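Uncharacterized protein (Parabacteroides merdae, PDB 4MXN) probably hydrolyses glycosidic bonds in pectin-like polysaccharides, as a putative family 28 glycoside hydrolase built on a parallel beta-helix. Local coordinates at residues F27-D32 with L56-G61; G66-K71 with A82-V87; V74-E79 with A101-D106; I111-K116 with A149-E154; V164-Q167 with A173-Y176. One frame throughout, in Å; residues are numbered along the deposited sequence. Where two conformers were deposited one is given.

Contact 1. Residues F27-D32 with L56-G61; sequences FGIKSD and LIFYVG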
# COMPACT_ATOMS: atom_id res chain seq x y z
N PHE A 27 18.64 5.89 -9.22
CA PHE A 27 19.01 5.61 -7.83
C PHE A 27 19.47 4.16 -7.62
O PHE A 27 19.57 3.71 -6.47
CB PHE A 27 17.84 5.94 -6.90
CG PHE A 27 17.59 7.44 -6.77
CD1 PHE A 27 16.73 8.09 -7.65
CD2 PHE A 27 18.20 8.18 -5.76
CE1 PHE A 27 16.48 9.46 -7.52
CE2 PHE A 27 17.98 9.56 -5.65
CZ PHE A 27 17.11 10.19 -6.52
N GLY A 28 19.76 3.45 -8.71
CA GLY A 28 20.19 2.06 -8.68
C GLY A 28 19.07 1.08 -8.39
O GLY A 28 19.32 -0.04 -7.92
N ILE A 29 17.81 1.50 -8.63
CA ILE A 29 16.64 0.64 -8.40
C ILE A 29 16.51 -0.22 -9.66
O ILE A 29 16.47 0.32 -10.77
CB ILE A 29 15.37 1.46 -8.07
CG1 ILE A 29 15.57 2.26 -6.75
CG2 ILE A 29 14.11 0.57 -7.99
CD1 ILE A 29 14.68 3.53 -6.61
N LYS A 30 16.46 -1.55 -9.50
CA LYS A 30 16.46 -2.47 -10.65
C LYS A 30 15.16 -3.18 -10.83
O LYS A 30 14.58 -3.69 -9.87
CB LYS A 30 17.61 -3.50 -10.52
CG LYS A 30 18.97 -2.78 -10.49
CD LYS A 30 20.16 -3.70 -10.42
CE LYS A 30 21.45 -2.92 -10.22
NZ LYS A 30 21.75 -1.97 -11.33
N SER A 31 14.73 -3.21 -12.11
CA SER A 31 13.47 -3.78 -12.60
C SER A 31 13.60 -5.23 -13.08
O SER A 31 12.81 -5.64 -13.93
CB SER A 31 12.97 -2.94 -13.75
OG SER A 31 13.89 -3.02 -14.83
N ASP A 32 14.55 -6.02 -12.50
CA ASP A 32 14.81 -7.40 -12.91
C ASP A 32 13.94 -8.43 -12.15
O ASP A 32 14.04 -9.64 -12.41
CB ASP A 32 16.32 -7.68 -12.70
CG ASP A 32 16.85 -7.41 -11.29
OD1 ASP A 32 16.04 -7.39 -10.33
OD2 ASP A 32 18.07 -7.26 -11.14
N LEU A 56 8.49 9.85 -7.67
CA LEU A 56 9.39 8.73 -7.96
C LEU A 56 8.67 7.83 -8.95
O LEU A 56 7.61 7.30 -8.63
CB LEU A 56 9.80 7.97 -6.69
CG LEU A 56 10.88 6.90 -6.85
CD1 LEU A 56 12.18 7.47 -7.47
CD2 LEU A 56 11.18 6.25 -5.52
N ILE A 57 9.22 7.69 -10.18
CA ILE A 57 8.57 6.96 -11.27
C ILE A 57 9.16 5.58 -11.51
O ILE A 57 10.34 5.46 -11.86
CB ILE A 57 8.60 7.78 -12.60
CG1 ILE A 57 8.27 9.30 -12.43
CG2 ILE A 57 7.79 7.10 -13.74
CD1 ILE A 57 6.89 9.69 -11.96
N PHE A 58 8.30 4.56 -11.43
CA PHE A 58 8.61 3.16 -11.75
C PHE A 58 8.01 2.95 -13.13
O PHE A 58 6.78 2.90 -13.23
CB PHE A 58 8.01 2.20 -10.68
CG PHE A 58 8.63 2.27 -9.31
CD1 PHE A 58 8.30 3.29 -8.43
CD2 PHE A 58 9.52 1.29 -8.88
CE1 PHE A 58 8.88 3.35 -7.16
CE2 PHE A 58 10.10 1.35 -7.60
CZ PHE A 58 9.76 2.38 -6.74
N TYR A 59 8.82 2.93 -14.20
CA TYR A 59 8.21 2.95 -15.53
C TYR A 59 7.75 1.59 -16.09
O TYR A 59 6.65 1.55 -16.65
CB TYR A 59 9.08 3.67 -16.59
CG TYR A 59 8.35 4.82 -17.25
CD1 TYR A 59 7.04 4.67 -17.72
CD2 TYR A 59 8.96 6.06 -17.40
CE1 TYR A 59 6.35 5.74 -18.30
CE2 TYR A 59 8.28 7.13 -18.00
CZ TYR A 59 6.98 6.96 -18.45
OH TYR A 59 6.31 8.01 -19.05
N VAL A 60 8.57 0.52 -15.99
CA VAL A 60 8.21 -0.80 -16.53
C VAL A 60 9.08 -1.87 -15.84
O VAL A 60 10.16 -1.55 -15.34
CB VAL A 60 8.33 -0.83 -18.09
CG1 VAL A 60 9.77 -0.99 -18.57
CG2 VAL A 60 7.41 -1.89 -18.71
N GLY A 61 8.62 -3.12 -15.84
CA GLY A 61 9.35 -4.22 -15.21
C GLY A 61 8.86 -4.55 -13.82
O GLY A 61 7.87 -3.97 -13.34

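Contact 2. Residues G66-K71 with A82-V87; sequences GSIELK and AVLVAV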
# COMPACT_ATOMS: atom_id res chain seq x y z
N GLY A 66 10.82 -4.59 0.03
CA GLY A 66 10.28 -4.71 1.37
C GLY A 66 9.49 -3.43 1.64
O GLY A 66 9.13 -2.71 0.70
N SER A 67 9.26 -3.10 2.92
CA SER A 67 8.49 -1.91 3.31
C SER A 67 9.20 -0.61 2.97
O SER A 67 10.37 -0.40 3.30
CB SER A 67 8.17 -1.95 4.80
OG SER A 67 7.22 -2.99 5.01
N ILE A 68 8.46 0.27 2.29
CA ILE A 68 8.89 1.61 1.88
C ILE A 68 8.15 2.63 2.71
O ILE A 68 6.92 2.58 2.79
CB ILE A 68 8.62 1.84 0.36
CG1 ILE A 68 9.30 0.78 -0.53
CG2 ILE A 68 8.97 3.28 -0.05
CD1 ILE A 68 8.56 0.51 -1.88
N GLU A 69 8.89 3.59 3.31
CA GLU A 69 8.28 4.66 4.06
C GLU A 69 8.16 5.90 3.17
O GLU A 69 9.17 6.52 2.82
CB GLU A 69 9.07 4.95 5.34
CG GLU A 69 8.41 6.05 6.16
CD GLU A 69 9.03 6.41 7.49
OE1 GLU A 69 10.21 6.06 7.74
OE2 GLU A 69 8.36 7.12 8.27
N LEU A 70 6.93 6.24 2.79
CA LEU A 70 6.65 7.43 1.98
C LEU A 70 6.88 8.68 2.84
O LEU A 70 6.60 8.65 4.05
CB LEU A 70 5.20 7.33 1.44
CG LEU A 70 4.75 8.22 0.29
CD1 LEU A 70 5.83 8.39 -0.81
CD2 LEU A 70 3.45 7.66 -0.31
N LYS A 71 7.47 9.73 2.27
CA LYS A 71 7.76 10.95 3.02
C LYS A 71 6.99 12.12 2.45
O LYS A 71 6.58 12.07 1.31
CB LYS A 71 9.27 11.26 3.03
CG LYS A 71 10.14 10.17 3.70
CD LYS A 71 9.98 10.13 5.23
CE LYS A 71 10.83 9.06 5.87
NZ LYS A 71 12.28 9.38 5.81
N ALA A 82 4.40 -1.75 -14.92
CA ALA A 82 5.33 -1.87 -13.79
C ALA A 82 4.65 -2.59 -12.64
O ALA A 82 3.44 -2.44 -12.43
CB ALA A 82 5.84 -0.50 -13.32
N VAL A 83 5.41 -3.42 -11.92
CA VAL A 83 4.86 -4.12 -10.75
C VAL A 83 5.81 -3.89 -9.58
O VAL A 83 7.01 -4.14 -9.74
CB VAL A 83 4.65 -5.65 -10.97
CG1 VAL A 83 3.91 -6.29 -9.78
CG2 VAL A 83 3.95 -5.97 -12.29
N LEU A 84 5.27 -3.46 -8.42
CA LEU A 84 6.01 -3.36 -7.15
C LEU A 84 5.69 -4.69 -6.42
O LEU A 84 4.53 -4.93 -6.10
CB LEU A 84 5.57 -2.10 -6.38
CG LEU A 84 6.49 -1.62 -5.26
CD1 LEU A 84 7.91 -1.27 -5.79
CD2 LEU A 84 5.89 -0.43 -4.54
N VAL A 85 6.67 -5.60 -6.32
CA VAL A 85 6.37 -6.93 -5.76
C VAL A 85 6.99 -7.14 -4.37
O VAL A 85 8.15 -6.83 -4.13
CB VAL A 85 6.73 -8.08 -6.76
CG1 VAL A 85 8.15 -7.97 -7.32
CG2 VAL A 85 6.50 -9.46 -6.17
N ALA A 86 6.20 -7.65 -3.46
CA ALA A 86 6.65 -7.97 -2.11
C ALA A 86 7.65 -9.13 -2.10
O ALA A 86 7.41 -10.17 -2.72
CB ALA A 86 5.45 -8.35 -1.25
N VAL A 87 8.76 -8.95 -1.38
CA VAL A 87 9.73 -10.01 -1.14
C VAL A 87 9.09 -10.99 -0.11
O VAL A 87 8.45 -10.51 0.82
CB VAL A 87 11.08 -9.41 -0.65
CG1 VAL A 87 10.94 -8.66 0.68
CG2 VAL A 87 12.17 -10.48 -0.57

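Contact 3. Residues V74-E79 with A101-D106; sequences VTIRIE and AIIYAD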
# COMPACT_ATOMS: atom_id res chain seq x y z
N VAL A 74 6.13 13.66 -1.45
CA VAL A 74 6.56 12.64 -2.40
C VAL A 74 5.36 11.83 -2.86
O VAL A 74 4.52 11.46 -2.05
CB VAL A 74 7.67 11.70 -1.82
CG1 VAL A 74 8.12 10.65 -2.84
CG2 VAL A 74 8.87 12.51 -1.32
N THR A 75 5.30 11.57 -4.16
CA THR A 75 4.33 10.71 -4.81
C THR A 75 5.10 9.59 -5.49
O THR A 75 6.07 9.84 -6.19
CB THR A 75 3.44 11.51 -5.79
OG1 THR A 75 2.55 12.31 -5.02
CG2 THR A 75 2.60 10.59 -6.71
N ILE A 76 4.66 8.34 -5.29
CA ILE A 76 5.23 7.19 -5.95
C ILE A 76 4.31 6.84 -7.10
O ILE A 76 3.11 6.65 -6.90
CB ILE A 76 5.46 5.99 -4.97
CG1 ILE A 76 6.70 6.25 -4.07
CG2 ILE A 76 5.60 4.65 -5.76
CD1 ILE A 76 6.82 5.30 -2.83
N ARG A 77 4.86 6.76 -8.32
CA ARG A 77 4.08 6.37 -9.48
C ARG A 77 4.53 5.00 -9.96
O ARG A 77 5.70 4.83 -10.29
CB ARG A 77 4.22 7.40 -10.63
CG ARG A 77 3.81 8.84 -10.28
CD ARG A 77 2.40 9.18 -10.66
NE ARG A 77 2.06 8.76 -12.02
CZ ARG A 77 0.82 8.71 -12.48
NH1 ARG A 77 -0.19 9.09 -11.71
NH2 ARG A 77 0.57 8.28 -13.71
N ILE A 78 3.60 4.05 -10.03
CA ILE A 78 3.85 2.70 -10.56
C ILE A 78 3.13 2.69 -11.89
O ILE A 78 1.91 2.59 -11.92
CB ILE A 78 3.41 1.57 -9.58
CG1 ILE A 78 4.09 1.79 -8.20
CG2 ILE A 78 3.80 0.18 -10.16
CD1 ILE A 78 3.25 1.46 -7.07
N GLU A 79 3.86 2.92 -13.00
CA GLU A 79 3.19 3.09 -14.28
C GLU A 79 2.69 1.75 -14.83
O GLU A 79 3.08 0.70 -14.34
CB GLU A 79 4.08 3.81 -15.30
CG GLU A 79 4.57 5.18 -14.85
CD GLU A 79 3.57 6.29 -14.56
OE1 GLU A 79 2.40 6.19 -14.99
OE2 GLU A 79 3.98 7.29 -13.92
N ALA A 101 3.26 -2.07 6.03
CA ALA A 101 2.80 -2.24 4.65
C ALA A 101 3.94 -2.18 3.65
O ALA A 101 5.06 -1.89 4.03
CB ALA A 101 1.78 -1.15 4.32
N ILE A 102 3.65 -2.45 2.36
CA ILE A 102 4.67 -2.33 1.28
C ILE A 102 5.02 -0.84 1.13
O ILE A 102 6.19 -0.48 0.97
CB ILE A 102 4.21 -2.98 -0.04
CG1 ILE A 102 3.92 -4.50 0.19
CG2 ILE A 102 5.26 -2.75 -1.16
CD1 ILE A 102 3.45 -5.27 -1.08
N ILE A 103 3.99 0.02 1.20
CA ILE A 103 4.13 1.47 1.22
C ILE A 103 3.37 1.97 2.43
O ILE A 103 2.15 1.78 2.50
CB ILE A 103 3.70 2.22 -0.08
CG1 ILE A 103 4.38 1.64 -1.33
CG2 ILE A 103 4.00 3.74 0.07
CD1 ILE A 103 3.78 2.14 -2.72
N TYR A 104 4.08 2.60 3.37
CA TYR A 104 3.42 3.16 4.53
C TYR A 104 3.87 4.59 4.73
O TYR A 104 4.90 5.02 4.22
CB TYR A 104 3.67 2.32 5.82
CG TYR A 104 5.08 2.38 6.37
CD1 TYR A 104 6.08 1.58 5.86
CD2 TYR A 104 5.40 3.24 7.42
CE1 TYR A 104 7.38 1.63 6.36
CE2 TYR A 104 6.69 3.29 7.93
CZ TYR A 104 7.68 2.48 7.40
OH TYR A 104 8.96 2.53 7.89
N ALA A 105 3.10 5.33 5.52
CA ALA A 105 3.47 6.70 5.88
C ALA A 105 2.97 6.98 7.27
O ALA A 105 1.86 6.60 7.62
CB ALA A 105 2.93 7.70 4.88
N ASP A 106 3.81 7.62 8.07
CA ASP A 106 3.51 7.97 9.44
C ASP A 106 3.70 9.47 9.65
O ASP A 106 4.83 9.96 9.63
CB ASP A 106 4.41 7.15 10.39
CG ASP A 106 4.29 7.49 11.86
OD1 ASP A 106 3.18 7.88 12.29
OD2 ASP A 106 5.30 7.36 12.59

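Contact 4. Residues I111-K116 with A149-E154; sequences IGIGGK and ALICME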
# COMPACT_ATOMS: atom_id res chain seq x y z
N ILE A 111 1.16 13.57 0.27
CA ILE A 111 1.78 12.34 -0.24
C ILE A 111 0.84 11.65 -1.21
O ILE A 111 -0.38 11.82 -1.16
CB ILE A 111 2.21 11.40 0.91
CG1 ILE A 111 1.04 11.11 1.89
CG2 ILE A 111 3.43 11.96 1.66
CD1 ILE A 111 1.21 9.93 2.74
N GLY A 112 1.40 10.83 -2.07
CA GLY A 112 0.58 10.13 -3.04
C GLY A 112 1.16 8.86 -3.60
O GLY A 112 2.36 8.61 -3.52
N ILE A 113 0.25 8.03 -4.14
CA ILE A 113 0.52 6.79 -4.87
C ILE A 113 -0.38 6.83 -6.09
O ILE A 113 -1.58 7.02 -5.95
CB ILE A 113 0.32 5.49 -4.03
CG1 ILE A 113 1.25 5.45 -2.79
CG2 ILE A 113 0.54 4.24 -4.91
CD1 ILE A 113 0.83 4.46 -1.76
N GLY A 114 0.21 6.67 -7.26
CA GLY A 114 -0.51 6.69 -8.52
C GLY A 114 0.09 5.79 -9.57
O GLY A 114 1.06 5.07 -9.30
N GLY A 115 -0.48 5.85 -10.77
CA GLY A 115 -0.04 5.04 -11.91
C GLY A 115 -0.91 3.82 -12.10
O GLY A 115 -1.52 3.33 -11.15
N LYS A 116 -0.99 3.31 -13.33
CA LYS A 116 -1.86 2.17 -13.64
C LYS A 116 -1.19 0.81 -13.41
O LYS A 116 -1.76 -0.22 -13.76
CB LYS A 116 -2.35 2.27 -15.09
CG LYS A 116 -3.39 3.36 -15.30
CD LYS A 116 -3.79 3.41 -16.76
CE LYS A 116 -4.58 4.64 -17.08
NZ LYS A 116 -5.01 4.65 -18.49
N ALA A 149 0.17 -4.94 5.04
CA ALA A 149 -0.86 -4.43 4.16
C ALA A 149 -0.15 -3.98 2.88
O ALA A 149 1.09 -3.97 2.83
CB ALA A 149 -1.56 -3.24 4.83
N LEU A 150 -0.90 -3.64 1.82
CA LEU A 150 -0.22 -3.12 0.63
C LEU A 150 0.10 -1.65 0.84
O LEU A 150 1.22 -1.22 0.55
CB LEU A 150 -1.03 -3.36 -0.65
CG LEU A 150 -1.21 -4.81 -1.03
CD1 LEU A 150 -2.22 -4.96 -2.13
CD2 LEU A 150 0.08 -5.45 -1.48
N ILE A 151 -0.87 -0.90 1.40
CA ILE A 151 -0.78 0.53 1.74
C ILE A 151 -1.30 0.76 3.16
O ILE A 151 -2.35 0.23 3.52
CB ILE A 151 -1.59 1.37 0.70
CG1 ILE A 151 -0.92 1.41 -0.68
CG2 ILE A 151 -1.95 2.76 1.22
CD1 ILE A 151 -1.96 1.88 -1.83
N CYS A 152 -0.56 1.54 3.95
CA CYS A 152 -0.99 1.90 5.30
C CYS A 152 -0.59 3.35 5.60
O CYS A 152 0.61 3.66 5.59
CB CYS A 152 -0.43 0.94 6.35
SG CYS A 152 -0.99 1.28 8.04
N MSE A 153 -1.58 4.21 5.88
CA MSE A 153 -1.33 5.62 6.24
C MSE A 153 -1.85 5.91 7.62
O MSE A 153 -3.02 5.63 7.91
CB MSE A 153 -1.96 6.60 5.24
CG MSE A 153 -1.07 6.93 4.07
SE MSE A 153 -1.52 5.81 2.56
CE MSE A 153 0.03 6.23 1.45
N GLU A 154 -1.01 6.47 8.48
CA GLU A 154 -1.43 6.82 9.84
C GLU A 154 -1.04 8.25 10.18
O GLU A 154 0.14 8.61 10.10
CB GLU A 154 -0.88 5.84 10.88
CG GLU A 154 -1.58 5.98 12.23
CD GLU A 154 -1.02 5.14 13.36
OE1 GLU A 154 -0.50 4.03 13.09
OE2 GLU A 154 -1.11 5.58 14.53

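Contact 5. Residues V164-Q167 with A173-Y176; sequences VTLQ and AEIY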
# COMPACT_ATOMS: atom_id res chain seq x y z
N VAL A 164 -3.84 2.75 -9.26
CA VAL A 164 -3.09 1.51 -8.99
C VAL A 164 -4.00 0.27 -8.81
O VAL A 164 -5.15 0.39 -8.41
CB VAL A 164 -2.11 1.64 -7.78
CG1 VAL A 164 -0.95 2.57 -8.10
CG2 VAL A 164 -2.84 2.07 -6.50
N THR A 165 -3.45 -0.89 -9.13
CA THR A 165 -4.08 -2.18 -8.88
C THR A 165 -3.38 -2.73 -7.64
O THR A 165 -2.16 -2.86 -7.63
CB THR A 165 -4.03 -3.10 -10.12
OG1 THR A 165 -4.94 -2.59 -11.12
CG2 THR A 165 -4.42 -4.54 -9.78
N LEU A 166 -4.16 -2.99 -6.59
CA LEU A 166 -3.67 -3.54 -5.32
C LEU A 166 -4.01 -5.01 -5.36
O LEU A 166 -5.18 -5.38 -5.38
CB LEU A 166 -4.32 -2.79 -4.13
CG LEU A 166 -4.01 -1.28 -4.08
CD1 LEU A 166 -4.71 -0.61 -2.94
CD2 LEU A 166 -2.50 -1.04 -4.02
N GLN A 167 -2.99 -5.84 -5.47
CA GLN A 167 -3.22 -7.26 -5.69
C GLN A 167 -2.63 -8.17 -4.63
O GLN A 167 -1.45 -8.08 -4.30
CB GLN A 167 -2.63 -7.63 -7.06
CG GLN A 167 -2.71 -9.10 -7.46
CD GLN A 167 -2.20 -9.28 -8.87
OE1 GLN A 167 -2.83 -8.87 -9.84
NE2 GLN A 167 -1.02 -9.82 -8.99
N ALA A 173 -5.66 -4.75 2.12
CA ALA A 173 -4.99 -4.03 1.03
C ALA A 173 -4.63 -2.58 1.43
O ALA A 173 -3.51 -2.14 1.18
CB ALA A 173 -5.85 -4.02 -0.21
N GLU A 174 -5.59 -1.86 2.05
CA GLU A 174 -5.42 -0.45 2.40
C GLU A 174 -5.82 -0.18 3.81
O GLU A 174 -6.91 -0.58 4.21
CB GLU A 174 -6.30 0.45 1.51
CG GLU A 174 -6.09 0.42 0.01
CD GLU A 174 -7.26 1.02 -0.77
OE1 GLU A 174 -7.47 2.25 -0.69
OE2 GLU A 174 -8.00 0.25 -1.42
N ILE A 175 -5.00 0.58 4.54
CA ILE A 175 -5.32 0.97 5.93
C ILE A 175 -5.19 2.47 6.04
O ILE A 175 -4.14 3.02 5.69
CB ILE A 175 -4.45 0.23 6.98
CG1 ILE A 175 -4.64 -1.31 6.94
CG2 ILE A 175 -4.73 0.79 8.42
CD1 ILE A 175 -3.64 -2.06 7.77
N TYR A 176 -6.26 3.15 6.50
CA TYR A 176 -6.26 4.60 6.72
C TYR A 176 -6.65 4.81 8.16
O TYR A 176 -7.75 4.42 8.59
CB TYR A 176 -7.20 5.34 5.74
CG TYR A 176 -6.87 5.04 4.29
CD1 TYR A 176 -5.76 5.62 3.67
CD2 TYR A 176 -7.65 4.16 3.55
CE1 TYR A 176 -5.42 5.30 2.36
CE2 TYR A 176 -7.32 3.84 2.23
CZ TYR A 176 -6.21 4.42 1.64
OH TYR A 176 -5.88 4.10 0.34

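Contact 1. Residues F27-D32 with L56-G61
Ile29 and Phe58 make the apolar part of this contact. The branch methyl CG2 of Ile29 lies 4.1 Å from Phe58 CE2, and the two side chains cross at about a right angle; one methyl meets the ring obliquely. In Phe58 CG is anti to the carbonyl carbon (chi1 -68°), which brings the end of the ring nearer the loop than the start of the side chain.

The second group of touches sets Ser31 against the backbone of Val60 and Gly61. Ser31 CB sits 3.5 Å from Val60 O and 4.1 Å from Gly61 CA, while Ser31 O is 4.0 Å from that same CA. No hydrogen bond joins the segments. Gly61 fits closely here: a beta carbon on it would collide with Ser31 CB and also with the preceding carbonyl oxygen. Val60 O has a weak hydrogen bond from Tyr63 OH, and the Tyr63 ring meets Phe58 edge-to-face.

Residues 27-32 lie in the loop between strand 21-23 and helix 38-50, at the N-terminal end of the parallel beta-helix. Ile29 also packs on Ser40 and Ile41 of that helix, while strand 54-58 is hydrogen-bonded between strands 21-23 and 74-78.

Contact 2. Residues G66-K71 with A82-V87
Ile68 and Leu84 reach toward each other tip to tip, with Ile68 CD1 3.9 Å from Leu84 CD2. This is the tight part of the contact, buried in the interior of the parallel beta-helix. Leu84 comes in extended, CG anti to the backbone N (chi1 -163°), and its CD2 methyl meets the end of the isoleucine chain. Other side chains close round the pair: Leu84 also packs on Tyr63 and Thr65, and Ile68 on Ile41 of helix 38-50.

The other end is looser and lies nearer the surface. Partly exposed Val87 touches the backbone of Gly66 through one methyl alone, CG1, at 4.1 Å from both Gly66 CA and Gly66 N. Gly66 CA and Val87 CA, 5.9 Å apart, are the nearest pair of CA atoms, yet little side chain meets here. Gly66 N itself is hydrogen-bonded to Thr38 OG1, so the valine methyl covers an amide that already has an acceptor.

Without a hydrogen bond or charge pair between the segments, the contact is purely van der Waals. Its chemistry implies that apolar burial joins them, while polar bonding is made to other neighbours, such as that of Ser67 OG to Ala101 O.

Contact 3. Residues V74-E79 with A101-D106
Ile103 meets Ile76 and Ile78 with two different branches because its CG1 is anti to the carbonyl carbon (chi1 -53°) and CD1 continues the chain outward, while CG2 is anti to the backbone N. The contact spans the interior of a parallel beta-helix, where residues of two different faces of the coil point inward at each other. The methyl CG2 of Ile103 lies 4.3 Å from Ile76 CD1, and Ile103 CD1 lies 4.4 Å from Ile78 CD1. One isoleucine thus spreads over two inward residues that are two places apart on strand 74-78.

The packing is light and wholly apolar, and the nearest CA atoms, those of Ile76 and Ile103, are 9.2 Å apart. Side chains fill that distance, with Leu84 lying against both Ile78 and Ile103. Ile103 stands at a corner formed at Ile102 and Ile103, beyond which the chain enters strand 104-106 of a separate parallel sheet.

The residues of strand 74-78 that face away from this core carry polar groups. Arg77 grips Glu79 side-on in a salt bridge, with two nitrogens, each to a different carboxylate oxygen. Arg77 NE donates nearly in the guanidinium plane to Glu79 OE2 at 3.1 Å with an N-H...O angle of 160°, and Arg77 NH2 reaches the syn lone pair of Glu79 OE1, also at 3.1 Å.

Contact 4. Residues I111-K116 with A149-E154
Two facing walls of the parallel beta-helix meet where Ile111 and Ile113 of strand 111-114 pack against Ile151 and Met153 of strand 151-154. The strands belong to different sheets and run nearly antiparallel across the core, at 165°, with axes 10.5 Å apart. That spacing is bridged by side chains alone.

Ile113 and Ile151 reach toward each other tip to tip, Ile113 CD1 standing 3.7 Å from Ile151 CG1 and 3.8 Å from Ile151 CD1. The same Ile113 methyl also touches the end of Met153, a selenomethionine, at 3.8 Å from its CE. Ile111 comes tip to tip with the same residue, its CD1 4.0 Å from Met153 CG. Both touches on Met153 hold for one of its two deposited conformers and are less certain for that reason. Ile111 CG1 lies between the backbone N and the carbonyl carbon (chi1 53°), the setting from which CD1 reaches across to Met153.

Ile161 of the next strand, 159-162, adds to the same layer by touching Ile113, Ile151 and Met153. Gly112, between the two isoleucines, has no side chain, and Cys152 turns away from strand 111-114. The chain bends at Leu150 just before the second strand begins. Cys152 SG is bonded in a disulfide to Cys99 SG.

Contact 5. Residues V164-Q167 with A173-Y176
Glu174, whose chain passes against Leu166, receives a short hydrogen bond from Tyr176 OH to its OE1 at 2.6 Å. The oxygen takes it on its anti lone pair, away from OE2, and lies in the plane of the tyrosine ring at its edge. This bond restrains the rotation of the buried carboxylate.

Across the contact the packing is close. Leu166 CD1 is 3.4 Å from Glu174 CG and 3.7 Å from both Glu174 CD and OE2, so one methyl bears on the methylene and on the carboxylate together. The two side chains cross at about a right angle. Glu174 CG is anti to the carbonyl carbon (chi1 -60°) and the chain stays extended beyond it, which carries the acid past the leucine. Nearer the backbone, Leu166 CB and Ala173 CB are 4.4 Å apart. Replacing Glu174 by an alanine would probably leave the hydroxyl of Tyr176 without this acceptor, free to turn, and open a gap beside the Leu166 methyl.

Val184, Val189 and Ile199 also touch Glu174, giving it mostly apolar company, and Leu166 leans further on Leu150 and Ile119. The backbone of Ala173 takes helical angles just before strand 174-177, as does that of Leu150 before strand 151-154. This is consistent with a corner of the parallel beta-helix, where the chain passes from one parallel sheet to another.

Overall arrangement
The five contacts come in series along the chain, except that the segments of contacts 2 and 3 alternate. They follow the parallel beta-helix from its N-terminal end, where contact 1 lies beside helix 38-50, to its middle. Contacts 3 and 4 have centres about 5 Å apart, and contacts 1 and 5 about 20 Å. Strands 54-58, 74-78 and 111-114 stack as neighbours, tying contacts 1, 3 and 4; strands 104-106, 151-154 and 174-177 do the same on another face for contacts 3, 4 and 5, and parallel strands 61-69, 82-86, 118-120 and 165-167 join contact 2 to contact 5. Backbone bonds thus run along the stack and apolar side chains across it, giving the putative hydrolase a continuous core.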